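Local coordinates for protein acetyl xylan esterase (Metagenome, PDB 6XYC) that probably hydrolyses acetyl and feruloyl ester bonds on xylan, as a bifunctional carbohydrate esterase of the alpha/beta-hydrolase fold, at residues 85-88 with 89-93; 20-23 with 24-27; 276-279 with 280-284; 195-199 with 200-204. All coordinates share one frame; numbering follows the deposited sequence.

Overall arrangement
Along the chain the order is interaction 2, interaction 1, interaction 4, interaction 3. Interaction 2 is the turn leading into strand 26-32 of the mixed sheet, and interaction 1 begins helix 89-103; their centres lie about 14 Å apart and a probable hydrogen bond from H25 to D93 ties them together. Interaction 4, the connection from helix 189-193 into helix 203-208, has its centre about 16 Å from that of interaction 1 and packs on it through G195 and I86. The side chains of Q90 in interaction 1 and P199 in interaction 4 are about 11 and 8 Å from the bound inhibitor, so these two lie near the pocket. Interaction 3, in C-terminal helix 269-284, stands across the chain's centre from both.

Interaction 1 of 4, residues 85-88 with 89-93; sequences AIWP and AQIQD
W87 lays one face of its indole against I91 and turns its edge to Q90, at the N-terminus of helix 89-103 in this alpha/beta-hydrolase fold. The methyl I91 CG2 makes a CH-pi contact, 4.1 Å from the centroid of the six-membered ring of W87, and P88 CB lies over the same face, both offset toward the rim. With CG anti to the backbone N (chi1 -167°), the indole swings back over the first turn of the helix, although W87 itself precedes it. The Q90 amide lies almost parallel to the ring, the planes 6° apart, with OE1 buried at the ring edge without a polar partner. A bend at chi2 (75°) turns that amide back, and Q90 NE2 gives A85 O a fairly straight hydrogen bond of 2.8 Å; NE2 also binds R80 O. A long amide suits this place because it can tie down loop carbonyls. P88, after a cis peptide bond, is the N-cap, its carbonyl accepting from Q92 N. The large indole also reaches helix 122-131, where it meets F129 edge-to-face, and its NE1 is bonded to L208 O. Two small residues pack tightly: A85 CB lies 3.5 Å from A89 CB.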
# COMPACT_ATOMS: atom_id res chain seq x y z
N ALA A 85 -12.44 8.91 -9.49
CA ALA A 85 -12.80 7.54 -9.81
C ALA A 85 -13.07 6.81 -8.51
O ALA A 85 -12.25 6.88 -7.59
CB ALA A 85 -11.69 6.83 -10.59
N ILE A 86 -14.20 6.10 -8.42
CA ILE A 86 -14.54 5.44 -7.16
C ILE A 86 -13.93 4.05 -7.15
O ILE A 86 -13.44 3.56 -8.17
CB ILE A 86 -16.06 5.40 -6.92
CG1 ILE A 86 -16.79 4.55 -7.95
CG2 ILE A 86 -16.62 6.82 -6.90
CD1 ILE A 86 -18.17 4.15 -7.52
N TRP A 87 -13.93 3.42 -5.98
CA TRP A 87 -13.46 2.05 -5.83
C TRP A 87 -14.10 1.17 -6.91
O TRP A 87 -15.30 1.30 -7.17
CB TRP A 87 -13.83 1.56 -4.43
CG TRP A 87 -13.20 0.29 -3.96
CD1 TRP A 87 -13.82 -0.90 -3.75
CD2 TRP A 87 -11.83 0.11 -3.56
NE1 TRP A 87 -12.92 -1.82 -3.28
CE2 TRP A 87 -11.69 -1.23 -3.15
CE3 TRP A 87 -10.71 0.95 -3.53
CZ2 TRP A 87 -10.48 -1.75 -2.71
CZ3 TRP A 87 -9.51 0.43 -3.10
CH2 TRP A 87 -9.40 -0.91 -2.70
N PRO A 88 -13.34 0.25 -7.52
CA PRO A 88 -11.97 -0.17 -7.19
C PRO A 88 -10.84 0.46 -8.02
O PRO A 88 -9.80 -0.17 -8.19
CB PRO A 88 -12.01 -1.67 -7.46
CG PRO A 88 -12.95 -1.77 -8.68
CD PRO A 88 -13.95 -0.62 -8.55
N ALA A 89 -11.06 1.67 -8.52
CA ALA A 89 -10.03 2.32 -9.33
C ALA A 89 -8.67 2.28 -8.63
O ALA A 89 -7.65 1.97 -9.25
CB ALA A 89 -10.43 3.76 -9.64
N GLN A 90 -8.65 2.56 -7.33
CA GLN A 90 -7.39 2.76 -6.63
C GLN A 90 -6.58 1.47 -6.54
O GLN A 90 -5.35 1.49 -6.69
CB GLN A 90 -7.66 3.33 -5.25
CG GLN A 90 -8.12 4.79 -5.25
CD GLN A 90 -9.56 4.95 -5.70
OE1 GLN A 90 -10.37 4.05 -5.56
NE2 GLN A 90 -9.87 6.11 -6.27
N ILE A 91 -7.23 0.33 -6.28
CA ILE A 91 -6.47 -0.91 -6.23
C ILE A 91 -6.12 -1.40 -7.63
O ILE A 91 -5.07 -2.01 -7.84
CB ILE A 91 -7.24 -1.98 -5.41
CG1 ILE A 91 -6.37 -3.23 -5.23
CG2 ILE A 91 -8.55 -2.34 -6.08
CD1 ILE A 91 -5.03 -2.97 -4.55
N GLN A 92 -6.97 -1.12 -8.62
CA GLN A 92 -6.61 -1.43 -10.01
C GLN A 92 -5.38 -0.64 -10.43
O GLN A 92 -4.53 -1.14 -11.18
CB GLN A 92 -7.78 -1.12 -10.95
CG GLN A 92 -8.90 -2.13 -10.90
CD GLN A 92 -9.89 -1.94 -12.03
OE1 GLN A 92 -9.63 -1.19 -12.97
NE2 GLN A 92 -11.02 -2.62 -11.95
N ASP A 93 -5.26 0.60 -9.96
CA ASP A 93 -4.07 1.39 -10.24
C ASP A 93 -2.84 0.74 -9.64
O ASP A 93 -1.81 0.57 -10.31
CB ASP A 93 -4.25 2.81 -9.69
CG ASP A 93 -5.26 3.61 -10.48
OD1 ASP A 93 -5.64 3.18 -11.59
OD2 ASP A 93 -5.69 4.69 -9.99

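Interaction 2 of 4, residues 20-23 with 24-27; sequences DSLE and SHNL
D20 meets the edge of the H25 ring across a short turn, carboxylate and imidazole nearly coplanar, and this is the tight side of the contact. H25 ND1 gives its proton to D20 OD1 at 2.7 Å, in the ring plane and on the syn lone pair, with an N-H...O angle of 163°. Set between its backbone N and carbonyl carbon (chi1 63°), the carboxylate group of D20 can also turn OD2 to the chain: L22 N binds D20 OD2 at 3.0 Å from above the carboxylate plane, closing an Asx turn. Aspartate suits the place, being short enough to serve backbone and ring together. With an alanine here, H25 ND1 and L22 N would probably both lose their acceptor, leaving the ring held at NE2 by D93. That second bond, on the far side of the ring, holds the buried imidazole between two carboxylates, while S24 OG lies over one ring face. The outer side is looser: exposed L22 brings CB to 3.5 Å from S24 OG, while exposed E23 runs out extended, its CG 3.8 Å from N26 ND2. Backbone bonds from H25 N to L22 O and from N26 N to E23 O tighten the bend. Such a turn, an Asx turn followed by a short 3-10 step, here connects antiparallel strands 8-16 and 26-32 of the alpha/beta-hydrolase sheet.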
# COMPACT_ATOMS: atom_id res chain seq x y z
N ASP A 20 -0.96 5.46 -20.56
CA ASP A 20 -1.85 6.57 -20.86
C ASP A 20 -1.15 7.89 -20.58
O ASP A 20 0.07 7.93 -20.42
CB ASP A 20 -3.16 6.44 -20.07
CG ASP A 20 -2.97 6.51 -18.57
OD1 ASP A 20 -3.81 5.91 -17.87
OD2 ASP A 20 -2.03 7.16 -18.08
N SER A 21 -1.92 8.98 -20.52
CA SER A 21 -1.37 10.31 -20.34
C SER A 21 -1.77 10.93 -19.00
O SER A 21 -1.72 12.16 -18.86
CB SER A 21 -1.82 11.22 -21.48
OG SER A 21 -3.19 11.54 -21.35
N LEU A 22 -2.17 10.12 -18.03
CA LEU A 22 -2.63 10.62 -16.75
C LEU A 22 -1.50 10.63 -15.73
O LEU A 22 -0.80 9.63 -15.57
CB LEU A 22 -3.81 9.78 -16.24
CG LEU A 22 -5.01 9.76 -17.19
CD1 LEU A 22 -6.08 8.81 -16.67
CD2 LEU A 22 -5.58 11.16 -17.39
N GLU A 23 -1.32 11.78 -15.07
CA GLU A 23 -0.33 11.87 -14.00
C GLU A 23 -0.68 10.95 -12.84
O GLU A 23 0.21 10.49 -12.12
CB GLU A 23 -0.22 13.32 -13.53
CG GLU A 23 0.96 13.59 -12.63
CD GLU A 23 1.00 15.03 -12.16
OE1 GLU A 23 0.82 15.94 -13.00
OE2 GLU A 23 1.23 15.25 -10.95
N SER A 24 -1.97 10.69 -12.64
CA SER A 24 -2.40 9.73 -11.63
C SER A 24 -1.87 8.33 -11.87
O SER A 24 -1.95 7.49 -10.97
CB SER A 24 -3.93 9.69 -11.58
OG SER A 24 -4.46 9.34 -12.85
N HIS A 25 -1.33 8.06 -13.06
CA HIS A 25 -0.76 6.76 -13.39
C HIS A 25 0.74 6.86 -13.64
O HIS A 25 1.29 6.11 -14.46
CB HIS A 25 -1.47 6.15 -14.59
CG HIS A 25 -2.83 5.62 -14.29
ND1 HIS A 25 -3.84 5.56 -15.23
CD2 HIS A 25 -3.36 5.12 -13.14
CE1 HIS A 25 -4.93 5.05 -14.68
NE2 HIS A 25 -4.66 4.77 -13.41
N ASN A 26 1.41 7.79 -12.96
CA ASN A 26 2.86 7.91 -13.01
C ASN A 26 3.48 7.31 -11.76
O ASN A 26 2.85 7.19 -10.71
CB ASN A 26 3.28 9.37 -13.14
CG ASN A 26 3.04 9.93 -14.52
OD1 ASN A 26 2.75 9.20 -15.47
ND2 ASN A 26 3.17 11.25 -14.64
N LEU A 27 4.75 6.93 -11.89
CA LEU A 27 5.53 6.49 -10.74
C LEU A 27 6.96 7.01 -10.88
O LEU A 27 7.38 7.44 -11.95
CB LEU A 27 5.53 4.96 -10.61
CG LEU A 27 5.85 4.12 -11.85
CD1 LEU A 27 7.34 4.04 -12.09
CD2 LEU A 27 5.24 2.73 -11.65

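Interaction 3 of 4, residues 276-279 with 280-284; sequences TDFF and TEQST
F278 offers the face of its ring to Q282, one helical turn on, and the methylene CG of Q282 sits over the centre. This is a CH-pi contact, 3.9 Å from Q282 CG to the F278 ring centroid and 13° off the normal. The ring reaches this place because F278 CG is anti to its backbone N (chi1 172°), while the Q282 chain bends at chi2, bringing its amide plane to within 22° of the ring plane. Glutamine suits the spot: its methylenes cover the phenyl while its amide goes on to a polar partner, NE2 bonding to D221 OD2. On another side of the helix, T280 bends its hydroxyl back to the carbonyl of T276. T280 OG1 donates to T276 O at 2.8 Å and T280 N to the same oxygen at 2.9 Å, from opposite faces of the carbonyl plane. E281 N and Q282 N continue the i to i+4 ladder, with bonds to D277 O and F278 O. Outside this shell, the buried phenyls of F278 and F279 pack on V166 of strand 164-168, and F279 also on F114, so helix 269-284 lies against the central sheet, as helices flanking an alpha/beta-hydrolase sheet do. D277 is paired with K273. The chemistry is thus divided: apolar rings face the sheet, and a threonine hydroxyl spends its proton on a carbonyl already bonded by the threonine's own backbone N-H.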
# COMPACT_ATOMS: atom_id res chain seq x y z
N THR A 276 12.85 -2.03 7.41
CA THR A 276 13.91 -2.51 6.53
C THR A 276 14.42 -3.87 6.97
O THR A 276 14.77 -4.69 6.12
CB THR A 276 15.06 -1.49 6.48
OG1 THR A 276 15.50 -1.17 7.81
CG2 THR A 276 14.62 -0.22 5.78
N ASP A 277 14.46 -4.14 8.28
CA ASP A 277 14.79 -5.48 8.74
C ASP A 277 13.77 -6.49 8.24
O ASP A 277 14.13 -7.57 7.76
CB ASP A 277 14.87 -5.51 10.27
CG ASP A 277 16.18 -4.93 10.81
OD1 ASP A 277 17.07 -4.61 9.99
OD2 ASP A 277 16.31 -4.80 12.04
N PHE A 278 12.48 -6.15 8.35
CA PHE A 278 11.41 -7.04 7.90
C PHE A 278 11.56 -7.36 6.41
O PHE A 278 11.60 -8.53 6.01
CB PHE A 278 10.06 -6.39 8.20
CG PHE A 278 8.88 -7.11 7.61
CD1 PHE A 278 8.35 -8.22 8.24
CD2 PHE A 278 8.30 -6.67 6.43
CE1 PHE A 278 7.26 -8.89 7.71
CE2 PHE A 278 7.21 -7.34 5.88
CZ PHE A 278 6.69 -8.45 6.53
N PHE A 279 11.67 -6.32 5.58
CA PHE A 279 11.81 -6.54 4.15
C PHE A 279 13.08 -7.32 3.84
O PHE A 279 13.09 -8.18 2.95
CB PHE A 279 11.82 -5.20 3.39
CG PHE A 279 10.45 -4.66 3.08
CD1 PHE A 279 9.42 -5.48 2.64
CD2 PHE A 279 10.18 -3.31 3.23
CE1 PHE A 279 8.17 -4.96 2.36
CE2 PHE A 279 8.94 -2.79 2.95
CZ PHE A 279 7.93 -3.62 2.52
N THR A 280 14.16 -7.04 4.57
CA THR A 280 15.41 -7.77 4.33
C THR A 280 15.25 -9.24 4.68
O THR A 280 15.65 -10.12 3.92
CB THR A 280 16.56 -7.15 5.12
OG1 THR A 280 16.83 -5.83 4.65
CG2 THR A 280 17.82 -8.02 4.97
N GLU A 281 14.64 -9.52 5.84
CA GLU A 281 14.38 -10.90 6.23
C GLU A 281 13.47 -11.59 5.22
O GLU A 281 13.71 -12.74 4.84
CB GLU A 281 13.76 -10.95 7.63
CG GLU A 281 14.63 -10.33 8.72
CD GLU A 281 13.82 -9.85 9.91
OE1 GLU A 281 14.45 -9.46 10.92
OE2 GLU A 281 12.57 -9.87 9.85
N GLN A 282 12.43 -10.90 4.76
CA GLN A 282 11.53 -11.48 3.77
C GLN A 282 12.23 -11.69 2.44
O GLN A 282 11.97 -12.67 1.73
CB GLN A 282 10.30 -10.58 3.59
CG GLN A 282 9.41 -10.48 4.81
CD GLN A 282 8.65 -11.76 5.08
OE1 GLN A 282 8.04 -12.34 4.17
NE2 GLN A 282 8.67 -12.21 6.33
N SER A 283 13.14 -10.79 2.07
CA SER A 283 13.81 -10.88 0.78
C SER A 283 14.61 -12.16 0.64
O SER A 283 14.90 -12.58 -0.49
CB SER A 283 14.73 -9.67 0.59
OG SER A 283 15.59 -9.51 1.71
N THR A 284 14.96 -12.80 1.75
CA THR A 284 15.80 -13.99 1.75
C THR A 284 15.00 -15.28 1.93
O THR A 284 15.30 -16.28 1.28
CB THR A 284 16.84 -13.90 2.87
OG1 THR A 284 16.19 -14.03 4.14
CG2 THR A 284 17.58 -12.57 2.81

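Interaction 4 of 4, residues 195-199 with 200-204; sequences GKKDP and REEPD
R200 lays the side of its guanidinium along the carboxylate of D198, gripping it with two nitrogens, one to each oxygen. R200 NE meets D198 OD1 at 3.1 Å, in the guanidinium plane and on the syn lone pair, with a nearly straight N-H...O angle of 176°. R200 NH2 reaches D198 OD2 at 2.9 Å, on the syn side but less straight, in keeping with the 41° between the two planes. A fold at chi3 (-59°) in R200 brings the guanidinium back beside a residue only two positions earlier. The short aspartate lets D198 OD1 accept also from R200 N at 3.0 Å, from above the carboxylate plane. D198 O in turn takes E201 N at 2.8 Å, closing the 3-10 turn that precedes helix 203-208, for which E202 is the N-cap; this surface connection of the alpha/beta-hydrolase domain places the side chain of P199 about 8 Å from the bound inhibitor. An asparagine in place of D198 would probably weaken the grip on R200, leaving the guanidinium charge without its mate. E201 brings OE2 to within 3.4 Å of D198 OD2, a crowding of like charges that R200 is likely to ease. K197 and E202 cross at about a right angle, K197 CB lying 3.7 Å from E202 CG, while K197 NZ binds I194 O. One water accepts from D198 N and donates to E201 OE1 and, at 2.6 Å, to E202 OE2.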
# COMPACT_ATOMS: atom_id res chain seq x y z
N GLY A 195 -18.35 6.19 -3.69
CA GLY A 195 -19.31 6.93 -4.47
C GLY A 195 -20.18 7.89 -3.69
O GLY A 195 -21.31 8.14 -4.11
N LYS A 196 -19.69 8.42 -2.57
CA LYS A 196 -20.46 9.32 -1.69
C LYS A 196 -21.78 8.68 -1.25
O LYS A 196 -22.83 9.33 -1.25
CB LYS A 196 -20.68 10.67 -2.38
CG LYS A 196 -19.37 11.35 -2.75
CD LYS A 196 -19.58 12.73 -3.31
CE LYS A 196 -19.09 12.81 -4.75
NZ LYS A 196 -17.61 12.66 -4.85
N LYS A 197 -21.72 7.40 -0.90
CA LYS A 197 -22.79 6.71 -0.19
C LYS A 197 -22.48 6.72 1.31
O LYS A 197 -21.34 6.92 1.72
CB LYS A 197 -22.92 5.27 -0.70
CG LYS A 197 -23.17 5.14 -2.20
CD LYS A 197 -23.10 3.68 -2.65
CE LYS A 197 -23.21 3.52 -4.15
NZ LYS A 197 -21.92 3.64 -4.85
N ASP A 198 -23.52 6.50 2.12
CA ASP A 198 -23.37 6.41 3.57
C ASP A 198 -22.84 5.03 3.92
O ASP A 198 -23.55 4.04 3.76
CB ASP A 198 -24.71 6.67 4.26
CG ASP A 198 -24.59 6.71 5.78
OD1 ASP A 198 -23.51 6.38 6.31
OD2 ASP A 198 -25.58 7.08 6.44
N PRO A 199 -21.59 4.92 4.39
CA PRO A 199 -21.08 3.58 4.75
C PRO A 199 -22.00 2.82 5.70
O PRO A 199 -22.05 1.58 5.65
CB PRO A 199 -19.72 3.88 5.39
CG PRO A 199 -19.29 5.18 4.76
CD PRO A 199 -20.58 5.97 4.63
N ARG A 200 -22.75 3.53 6.55
CA ARG A 200 -23.66 2.87 7.48
C ARG A 200 -24.81 2.18 6.76
O ARG A 200 -25.47 1.33 7.36
CB ARG A 200 -24.21 3.88 8.49
CG ARG A 200 -23.16 4.48 9.40
CD ARG A 200 -23.75 5.64 10.19
NE ARG A 200 -24.26 6.68 9.31
CZ ARG A 200 -24.99 7.72 9.72
NH1 ARG A 200 -25.30 7.85 11.00
NH2 ARG A 200 -25.41 8.62 8.85
N GLU A 201 -25.05 2.52 5.50
CA GLU A 201 -26.12 1.90 4.72
C GLU A 201 -25.60 0.95 3.66
O GLU A 201 -26.40 0.44 2.87
CB GLU A 201 -26.98 2.97 4.05
CG GLU A 201 -27.67 3.92 5.00
CD GLU A 201 -28.19 5.17 4.30
OE1 GLU A 201 -28.24 5.18 3.06
OE2 GLU A 201 -28.54 6.14 5.01
N GLU A 202 -24.29 0.71 3.60
CA GLU A 202 -23.67 0.01 2.48
C GLU A 202 -22.73 -1.08 2.99
O GLU A 202 -21.51 -1.01 2.79
CB GLU A 202 -22.93 1.00 1.58
CG GLU A 202 -23.77 2.18 1.13
CD GLU A 202 -24.79 1.81 0.07
OE1 GLU A 202 -24.68 0.70 -0.48
OE2 GLU A 202 -25.68 2.62 -0.21
N PRO A 203 -23.27 -2.12 3.61
CA PRO A 203 -22.40 -3.18 4.14
C PRO A 203 -21.60 -3.89 3.06
O PRO A 203 -20.49 -4.37 3.34
CB PRO A 203 -23.38 -4.15 4.84
CG PRO A 203 -24.72 -3.47 4.84
CD PRO A 203 -24.70 -2.43 3.76
N ASP A 204 -22.12 -3.99 1.84
CA ASP A 204 -21.37 -4.66 0.78
C ASP A 204 -20.19 -3.81 0.33
O ASP A 204 -19.08 -4.33 0.15
CB ASP A 204 -22.30 -4.96 -0.40
CG ASP A 204 -23.36 -5.99 -0.04
OD1 ASP A 204 -23.03 -6.96 0.67
OD2 ASP A 204 -24.51 -5.82 -0.48
O HOH W 1 -26.03 4.97 0.96